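Local coordinates for protein metallophosphoesterase (PDB 4J6O) that removes phosphate groups as the probably manganese-dependent 2',3'-phosphatase component of the bacterial Pnkp-Hen1 RNA repair system, at residues G44-E56 with E75-I88. Sequence-based numbering, arbitrary orientation. Where two conformers were deposited one is given.
Sequences GVGSGKYRVTHPE and EVLKLVMGMVKSGI
Two groups converge on Glu75 OE1, the phenol of Tyr50 and the ammonium of Lys49: Tyr50 OH donates a very short hydrogen bond to it (2.5 Å), and Lys49 NZ forms a salt bridge with it at 3.4 Å. This grip belongs to one of two modelled conformers of Glu75 and is less certain for that reason. In it the carboxylate meets the edge of the phenol near the ring plane, its own plane turned 76° from the ring. Lys49 lays CG over the centre of one ring face, and the bend at its end (chi4 -56°) brings NZ within 3.1 Å of Tyr50 OH, a second hydrogen bond on that hydroxyl. In the same conformer Lys78 NZ adds a salt bridge to Glu75 OE2 whose hydrogen bond is weak; Glu125 is a further partner.

Further along, Leu79 CD1 sits between Tyr50 CB and Val52 CG2, 3.6 Å from each. With Val52 CG1 anti to the backbone N (chi1 -170°), CG2 falls beside that N and also reaches Met83 CG. Ile88 CD1 packs against the strand backbone, 3.5 Å from Val52 O. Ser47 O comes 3.3 Å from Gly82 CA, where the lack of a side chain lets the backbones approach; Ser47 OG bonds to Glu132. Waters bridge the rest: one accepts from Tyr50 N and lies 2.8 Å from Lys78 O, and two more join Val52 N and Val52 O to Ser86 OG.

Strand 50-53, paired with strand 37-40 as a two-stranded antiparallel hairpin, thus covers helix 73-86 on the periphery of the calcineurin-like phosphoesterase fold.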
# COMPACT_ATOMS: atom_id res chain seq x y z
N GLY A 44 -16.04 19.38 -6.00
CA GLY A 44 -15.39 18.56 -4.99
C GLY A 44 -13.94 18.92 -4.79
O GLY A 44 -13.23 19.18 -5.77
N VAL A 45 -13.50 18.93 -3.53
CA VAL A 45 -12.14 19.34 -3.20
C VAL A 45 -11.43 18.40 -2.21
O VAL A 45 -12.04 17.87 -1.29
CB VAL A 45 -12.14 20.82 -2.73
CG1 VAL A 45 -11.44 21.00 -1.41
CG2 VAL A 45 -11.54 21.73 -3.82
N GLY A 46 -10.12 18.21 -2.40
CA GLY A 46 -9.33 17.36 -1.52
C GLY A 46 -9.87 15.95 -1.52
O GLY A 46 -9.99 15.34 -2.59
N SER A 47 -10.22 15.42 -0.35
CA SER A 47 -10.76 14.07 -0.27
C SER A 47 -12.21 13.95 -0.76
O SER A 47 -12.78 12.85 -0.76
CB SER A 47 -10.60 13.47 1.13
OG SER A 47 -11.50 14.08 2.04
N GLY A 48 -12.81 15.08 -1.15
CA GLY A 48 -14.16 15.07 -1.68
C GLY A 48 -14.13 15.24 -3.20
O GLY A 48 -15.18 15.41 -3.84
N LYS A 49 -12.94 15.18 -3.78
CA LYS A 49 -12.76 15.43 -5.21
C LYS A 49 -13.37 14.27 -6.00
O LYS A 49 -13.92 14.47 -7.08
CB LYS A 49 -11.27 15.58 -5.53
CG LYS A 49 -11.00 16.05 -6.95
CD LYS A 49 -9.54 16.43 -7.12
CE LYS A 49 -9.24 17.07 -8.49
NZ LYS A 49 -9.66 16.19 -9.61
N TYR A 50 -13.31 13.06 -5.44
CA TYR A 50 -13.78 11.87 -6.15
C TYR A 50 -14.79 11.09 -5.29
O TYR A 50 -14.80 11.20 -4.08
CB TYR A 50 -12.60 10.97 -6.51
CG TYR A 50 -11.53 11.63 -7.33
CD1 TYR A 50 -11.73 11.93 -8.67
CD2 TYR A 50 -10.28 11.91 -6.76
CE1 TYR A 50 -10.72 12.50 -9.43
CE2 TYR A 50 -9.28 12.49 -7.49
CZ TYR A 50 -9.50 12.78 -8.83
OH TYR A 50 -8.48 13.35 -9.55
N ARG A 51 -15.63 10.30 -5.95
CA ARG A 51 -16.46 9.33 -5.24
C ARG A 51 -16.46 8.02 -6.00
O ARG A 51 -16.75 7.97 -7.19
CB ARG A 51 -17.90 9.83 -5.02
CG ARG A 51 -18.60 9.08 -3.91
CD ARG A 51 -19.95 9.75 -3.47
NE ARG A 51 -20.29 9.37 -2.10
CZ ARG A 51 -21.03 8.31 -1.80
NH1 ARG A 51 -21.29 8.00 -0.53
NH2 ARG A 51 -21.53 7.57 -2.78
N VAL A 52 -16.12 6.94 -5.30
CA VAL A 52 -15.97 5.63 -5.93
C VAL A 52 -17.04 4.68 -5.41
O VAL A 52 -17.25 4.63 -4.19
CB VAL A 52 -14.57 5.04 -5.62
CG1 VAL A 52 -14.36 3.80 -6.49
CG2 VAL A 52 -13.53 6.12 -5.91
N THR A 53 -17.69 3.93 -6.32
CA THR A 53 -18.67 2.93 -5.92
C THR A 53 -18.46 1.64 -6.70
O THR A 53 -17.71 1.61 -7.67
CB THR A 53 -20.11 3.46 -6.13
OG1 THR A 53 -20.29 3.83 -7.50
CG2 THR A 53 -20.32 4.68 -5.23
N HIS A 54 -19.11 0.58 -6.23
CA HIS A 54 -19.10 -0.71 -6.92
C HIS A 54 -20.50 -1.36 -6.81
O HIS A 54 -21.01 -1.57 -5.71
CB HIS A 54 -18.00 -1.64 -6.36
CG HIS A 54 -17.66 -2.76 -7.30
ND1 HIS A 54 -18.51 -3.82 -7.52
CD2 HIS A 54 -16.58 -2.98 -8.09
CE1 HIS A 54 -17.98 -4.64 -8.42
NE2 HIS A 54 -16.80 -4.15 -8.78
N PRO A 55 -21.06 -1.72 -7.95
CA PRO A 55 -22.42 -2.27 -7.95
C PRO A 55 -22.54 -3.62 -7.27
O PRO A 55 -23.63 -3.96 -6.82
CB PRO A 55 -22.76 -2.37 -9.45
CG PRO A 55 -21.47 -2.28 -10.17
CD PRO A 55 -20.50 -1.53 -9.29
N GLU A 56 -21.46 -4.38 -7.19
CA GLU A 56 -21.49 -5.66 -6.49
C GLU A 56 -21.06 -5.53 -5.01
O GLU A 56 -20.89 -6.53 -4.31
CB GLU A 56 -20.62 -6.68 -7.22
CG GLU A 56 -21.01 -6.90 -8.68
CD GLU A 56 -20.01 -7.81 -9.41
OE1 GLU A 56 -18.89 -8.05 -8.88
OE2 GLU A 56 -20.35 -8.30 -10.50
N GLU A 75 -3.30 13.44 -6.45
CA GLU A 75 -4.54 12.87 -6.96
C GLU A 75 -4.75 11.48 -6.37
O GLU A 75 -5.87 11.14 -5.98
CB GLU A 75 -4.57 12.81 -8.48
CG GLU A 75 -4.63 14.19 -9.15
CD GLU A 75 -5.62 15.15 -8.49
OE1 GLU A 75 -6.83 14.82 -8.43
OE2 GLU A 75 -5.18 16.23 -8.02
N VAL A 76 -3.67 10.68 -6.31
CA VAL A 76 -3.77 9.39 -5.64
C VAL A 76 -4.26 9.59 -4.19
O VAL A 76 -5.13 8.89 -3.70
CB VAL A 76 -2.42 8.63 -5.61
CG1 VAL A 76 -2.50 7.40 -4.73
CG2 VAL A 76 -2.02 8.21 -7.04
N LEU A 77 -3.66 10.55 -3.50
CA LEU A 77 -4.04 10.76 -2.11
C LEU A 77 -5.50 11.16 -1.99
O LEU A 77 -6.25 10.64 -1.14
CB LEU A 77 -3.16 11.86 -1.50
CG LEU A 77 -1.80 11.34 -1.05
CD1 LEU A 77 -0.89 12.53 -0.82
CD2 LEU A 77 -1.94 10.51 0.20
N LYS A 78 -5.93 12.07 -2.84
CA LYS A 78 -7.34 12.51 -2.75
C LYS A 78 -8.28 11.35 -3.00
O LYS A 78 -9.31 11.21 -2.35
CB LYS A 78 -7.60 13.62 -3.78
CG LYS A 78 -6.88 14.90 -3.44
CD LYS A 78 -6.95 15.89 -4.57
CE LYS A 78 -5.97 17.02 -4.32
NZ LYS A 78 -6.21 18.05 -5.31
N LEU A 79 -7.96 10.54 -3.99
CA LEU A 79 -8.81 9.42 -4.35
C LEU A 79 -8.86 8.43 -3.20
O LEU A 79 -9.93 8.03 -2.77
CB LEU A 79 -8.35 8.77 -5.66
CG LEU A 79 -9.15 7.53 -6.06
CD1 LEU A 79 -10.52 8.03 -6.53
CD2 LEU A 79 -8.45 6.75 -7.20
N VAL A 80 -7.69 8.01 -2.70
CA VAL A 80 -7.66 6.99 -1.65
C VAL A 80 -8.29 7.46 -0.32
O VAL A 80 -9.08 6.73 0.31
CB VAL A 80 -6.21 6.52 -1.39
CG1 VAL A 80 -6.18 5.56 -0.23
CG2 VAL A 80 -5.69 5.88 -2.65
N MET A 81 -8.00 8.71 0.04
CA MET A 81 -8.62 9.26 1.25
C MET A 81 -10.15 9.32 1.20
O MET A 81 -10.84 8.99 2.18
CB MET A 81 -8.04 10.63 1.53
CG MET A 81 -6.62 10.49 1.98
SD MET A 81 -6.03 12.04 2.57
CE MET A 81 -5.61 12.68 1.04
N GLY A 82 -10.69 9.71 0.04
CA GLY A 82 -12.12 9.67 -0.17
C GLY A 82 -12.73 8.27 -0.10
O GLY A 82 -13.87 8.09 0.33
N MET A 83 -11.99 7.27 -0.56
CA MET A 83 -12.46 5.90 -0.54
C MET A 83 -12.51 5.38 0.85
O MET A 83 -13.43 4.65 1.21
CB MET A 83 -11.56 5.03 -1.44
CG MET A 83 -11.75 5.40 -2.91
SD MET A 83 -10.70 4.43 -4.02
CE MET A 83 -11.43 2.88 -3.87
N VAL A 84 -11.50 5.72 1.64
CA VAL A 84 -11.47 5.24 3.01
C VAL A 84 -12.62 5.94 3.72
O VAL A 84 -13.33 5.33 4.50
CB VAL A 84 -10.12 5.55 3.67
CG1 VAL A 84 -10.15 5.27 5.16
CG2 VAL A 84 -9.01 4.69 3.01
N LYS A 85 -12.84 7.21 3.40
CA LYS A 85 -13.90 7.97 4.12
C LYS A 85 -15.34 7.54 3.78
O LYS A 85 -16.23 7.55 4.63
CB LYS A 85 -13.65 9.46 3.87
CG LYS A 85 -14.56 10.40 4.62
CD LYS A 85 -13.82 11.71 4.87
CE LYS A 85 -14.43 12.85 4.05
NZ LYS A 85 -14.25 14.20 4.69
N SER A 86 -15.57 7.13 2.54
CA SER A 86 -16.89 6.71 2.08
C SER A 86 -17.16 5.26 2.49
O SER A 86 -18.28 4.73 2.31
CB SER A 86 -17.01 6.89 0.56
OG SER A 86 -16.27 5.90 -0.16
N GLY A 87 -16.13 4.61 3.02
CA GLY A 87 -16.18 3.22 3.44
C GLY A 87 -16.02 2.15 2.38
O GLY A 87 -16.34 0.99 2.63
N ILE A 88 -15.47 2.48 1.22
CA ILE A 88 -15.34 1.47 0.19
C ILE A 88 -13.91 0.93 0.19
O ILE A 88 -13.62 -0.08 -0.43
CB ILE A 88 -15.73 1.99 -1.20
CG1 ILE A 88 -15.94 0.85 -2.19
CG2 ILE A 88 -14.75 3.09 -1.71
CD1 ILE A 88 -16.72 1.30 -3.43
O HOH W 1 -8.67 19.41 -4.98
O HOH W 2 -15.45 10.83 -0.44
O HOH W 3 -12.66 8.91 -3.46
O HOH W 4 -11.91 11.60 -3.26
O HOH W 5 -15.11 7.37 -2.76
O HOH W 6 -18.35 5.16 -1.94